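Local atomic coordinates of N-acetylmuramoyl-L-alanine amidase amiD (Escherichia coli, PDB entry 3D2Y), a protein that cleaves the amide bond between N-acetylmuramoyl sugars and L-alanine in cell-wall peptidoglycan, using one catalytic zinc ion. Residues 86-94 / 207-215. Sequence-based numbering, arbitrary orientation.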
# COMPACT_ATOMS: atom_id res chain seq x y z
N GLY A 86 10.37 -6.09 0.66
CA GLY A 86 10.83 -7.46 0.55
C GLY A 86 10.35 -8.18 -0.71
O GLY A 86 10.09 -7.55 -1.76
N ILE A 87 10.27 -9.51 -0.62
CA ILE A 87 9.71 -10.32 -1.72
C ILE A 87 8.28 -9.90 -1.93
O ILE A 87 7.49 -9.97 -0.98
CB ILE A 87 9.79 -11.82 -1.42
CG1 ILE A 87 11.27 -12.24 -1.37
CG2 ILE A 87 9.00 -12.66 -2.45
CD1 ILE A 87 11.52 -13.40 -0.41
N SER A 88 7.94 -9.43 -3.14
CA SER A 88 6.72 -8.67 -3.32
C SER A 88 6.29 -8.68 -4.78
O SER A 88 7.10 -8.96 -5.68
CB SER A 88 6.90 -7.21 -2.84
OG SER A 88 8.10 -6.65 -3.38
N ALA A 89 5.00 -8.40 -4.99
CA ALA A 89 4.37 -8.37 -6.32
C ALA A 89 3.13 -7.45 -6.31
O ALA A 89 2.31 -7.53 -5.40
CB ALA A 89 4.00 -9.81 -6.77
N TRP A 90 3.05 -6.55 -7.28
CA TRP A 90 1.88 -5.68 -7.45
C TRP A 90 1.69 -5.30 -8.93
O TRP A 90 2.58 -4.69 -9.56
CB TRP A 90 2.01 -4.40 -6.58
CG TRP A 90 0.74 -3.64 -6.56
CD1 TRP A 90 0.53 -2.37 -7.07
CD2 TRP A 90 -0.52 -4.08 -6.04
NE1 TRP A 90 -0.79 -2.00 -6.87
CE2 TRP A 90 -1.46 -3.03 -6.27
CE3 TRP A 90 -0.96 -5.27 -5.42
CZ2 TRP A 90 -2.81 -3.14 -5.89
CZ3 TRP A 90 -2.32 -5.38 -5.06
CH2 TRP A 90 -3.22 -4.33 -5.30
N ARG A 91 0.52 -5.68 -9.46
CA ARG A 91 0.08 -5.25 -10.79
C ARG A 91 1.08 -5.55 -11.90
O ARG A 91 1.31 -4.73 -12.79
CB ARG A 91 -0.29 -3.75 -10.74
CG ARG A 91 -1.62 -3.55 -10.08
CD ARG A 91 -2.05 -2.11 -9.96
NE ARG A 91 -2.61 -1.48 -11.16
CZ ARG A 91 -3.89 -1.52 -11.55
NH1 ARG A 91 -4.81 -2.21 -10.89
NH2 ARG A 91 -4.27 -0.86 -12.65
N GLY A 92 1.70 -6.73 -11.83
CA GLY A 92 2.66 -7.09 -12.88
C GLY A 92 4.13 -6.92 -12.44
O GLY A 92 5.01 -7.56 -13.01
N ALA A 93 4.39 -6.08 -11.43
CA ALA A 93 5.79 -5.77 -11.01
C ALA A 93 6.21 -6.71 -9.89
O ALA A 93 5.38 -7.26 -9.24
CB ALA A 93 5.91 -4.31 -10.51
N THR A 94 7.52 -6.92 -9.71
CA THR A 94 8.06 -7.57 -8.52
C THR A 94 9.17 -6.65 -7.97
O THR A 94 9.41 -5.59 -8.55
CB THR A 94 8.59 -9.01 -8.83
OG1 THR A 94 9.64 -8.96 -9.82
CG2 THR A 94 7.48 -9.89 -9.34
N LEU A 207 -8.80 -10.66 -8.30
CA LEU A 207 -7.76 -10.12 -7.43
C LEU A 207 -6.41 -10.10 -8.10
O LEU A 207 -5.67 -9.10 -8.00
CB LEU A 207 -7.72 -10.88 -6.09
CG LEU A 207 -9.05 -10.85 -5.35
CD1 LEU A 207 -8.84 -11.47 -3.95
CD2 LEU A 207 -9.64 -9.43 -5.25
N ALA A 208 -6.11 -11.18 -8.85
CA ALA A 208 -4.89 -11.26 -9.64
C ALA A 208 -4.81 -10.06 -10.56
O ALA A 208 -3.78 -9.40 -10.64
CB ALA A 208 -4.84 -12.57 -10.47
N ARG A 209 -5.89 -9.80 -11.28
CA ARG A 209 -5.89 -8.74 -12.28
C ARG A 209 -5.83 -7.35 -11.67
O ARG A 209 -5.26 -6.44 -12.27
CB ARG A 209 -7.09 -8.84 -13.22
CG ARG A 209 -7.16 -10.13 -14.09
CD ARG A 209 -6.11 -10.25 -15.21
NE ARG A 209 -4.75 -10.47 -14.71
CZ ARG A 209 -4.23 -11.65 -14.35
NH1 ARG A 209 -4.91 -12.78 -14.45
NH2 ARG A 209 -2.99 -11.69 -13.89
N TYR A 210 -6.44 -7.20 -10.49
CA TYR A 210 -6.38 -5.94 -9.74
C TYR A 210 -4.94 -5.67 -9.23
O TYR A 210 -4.51 -4.51 -9.18
CB TYR A 210 -7.44 -5.81 -8.62
CG TYR A 210 -7.39 -4.42 -7.98
CD1 TYR A 210 -7.89 -3.30 -8.67
CD2 TYR A 210 -6.79 -4.20 -6.73
CE1 TYR A 210 -7.84 -2.04 -8.10
CE2 TYR A 210 -6.70 -2.89 -6.17
CZ TYR A 210 -7.25 -1.84 -6.87
OH TYR A 210 -7.15 -0.56 -6.35
N GLY A 211 -4.23 -6.74 -8.84
CA GLY A 211 -2.80 -6.67 -8.70
C GLY A 211 -2.17 -7.66 -7.76
O GLY A 211 -0.94 -7.70 -7.67
N TYR A 212 -3.01 -8.47 -7.11
CA TYR A 212 -2.54 -9.39 -6.07
C TYR A 212 -1.74 -10.56 -6.66
O TYR A 212 -2.06 -11.05 -7.70
CB TYR A 212 -3.71 -9.90 -5.16
CG TYR A 212 -4.26 -8.83 -4.24
CD1 TYR A 212 -3.90 -8.76 -2.86
CD2 TYR A 212 -5.11 -7.85 -4.75
CE1 TYR A 212 -4.42 -7.72 -2.06
CE2 TYR A 212 -5.61 -6.85 -4.00
CZ TYR A 212 -5.30 -6.78 -2.64
OH TYR A 212 -5.80 -5.70 -1.93
N ASP A 213 -0.77 -11.06 -5.90
CA ASP A 213 0.07 -12.17 -6.33
C ASP A 213 -0.78 -13.43 -6.19
O ASP A 213 -1.12 -13.83 -5.08
CB ASP A 213 1.26 -12.25 -5.35
CG ASP A 213 2.40 -13.15 -5.82
OD1 ASP A 213 2.46 -13.55 -7.00
OD2 ASP A 213 3.30 -13.42 -4.98
N VAL A 214 -1.16 -14.06 -7.30
CA VAL A 214 -1.93 -15.30 -7.24
C VAL A 214 -1.21 -16.28 -8.15
O VAL A 214 -1.02 -15.99 -9.31
CB VAL A 214 -3.39 -15.08 -7.75
CG1 VAL A 214 -4.14 -16.41 -7.91
CG2 VAL A 214 -4.17 -14.20 -6.81
N LYS A 215 -0.77 -17.41 -7.59
CA LYS A 215 -0.04 -18.41 -8.39
C LYS A 215 -0.98 -19.56 -8.73
O LYS A 215 -1.93 -19.79 -7.97
CB LYS A 215 1.21 -18.88 -7.65
CG LYS A 215 2.10 -17.72 -7.19
CD LYS A 215 3.28 -18.18 -6.36
CE LYS A 215 4.04 -16.97 -5.80
NZ LYS A 215 4.44 -15.97 -6.86
O HOH W 1 0.54 -9.34 -4.04
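Arg91 grips the end of helix 200-210 with two hydrogen bonds. Its backbone N donates almost straight to Gly211 O, 3.1 Å away. Its side chain bends at chi3 (79°), which turns NH1 onto Tyr210 O at 2.9 Å, a less linear bond with the donor tilted from the carbonyl plane. NH1 also bonds Gly259 O, and NE pairs with Asp261, so one guanidinium ties the hairpin to the helix end and to the C-terminus. A water adds a third polar link, donating to Ala89 O and accepting from Asp213 N.

The pieces joined are a tight two-stranded hairpin of the zinc amidase domain, closed by a type I' turn from Trp90 to Ala93, and the C-terminal end of helix 200-210, which packs against helices 220-234 and 245-258. Gly211 leaves the helix there with positive phi; both its N and that of Tyr212 bond Leu207 O.

Aromatic contacts centre on Trp90, whose CG lies anti to the backbone N (chi1 -170°). Gly211 CA sits over one face of the indole, 4.0 Å from the centroid of the six-membered ring, in a CH-pi contact that the lack of a side chain permits. Trp90 CZ3 and CH2 turn an edge toward the face of Tyr212, with CH2 3.7 Å from Tyr212 CE2 and the planes at 79°. Tyr210 meets the same indole corner obliquely, its CD2 3.8 Å from Trp90 CH2. Tyr212 OH bonds Asp153 of helix 151-154, the helix that begins with the zinc ligand His151.

Farther along, Ala89 CB packs against Asp213 CG at 3.8 Å, while the Asp213 carboxylate forms a salt bridge with Lys215.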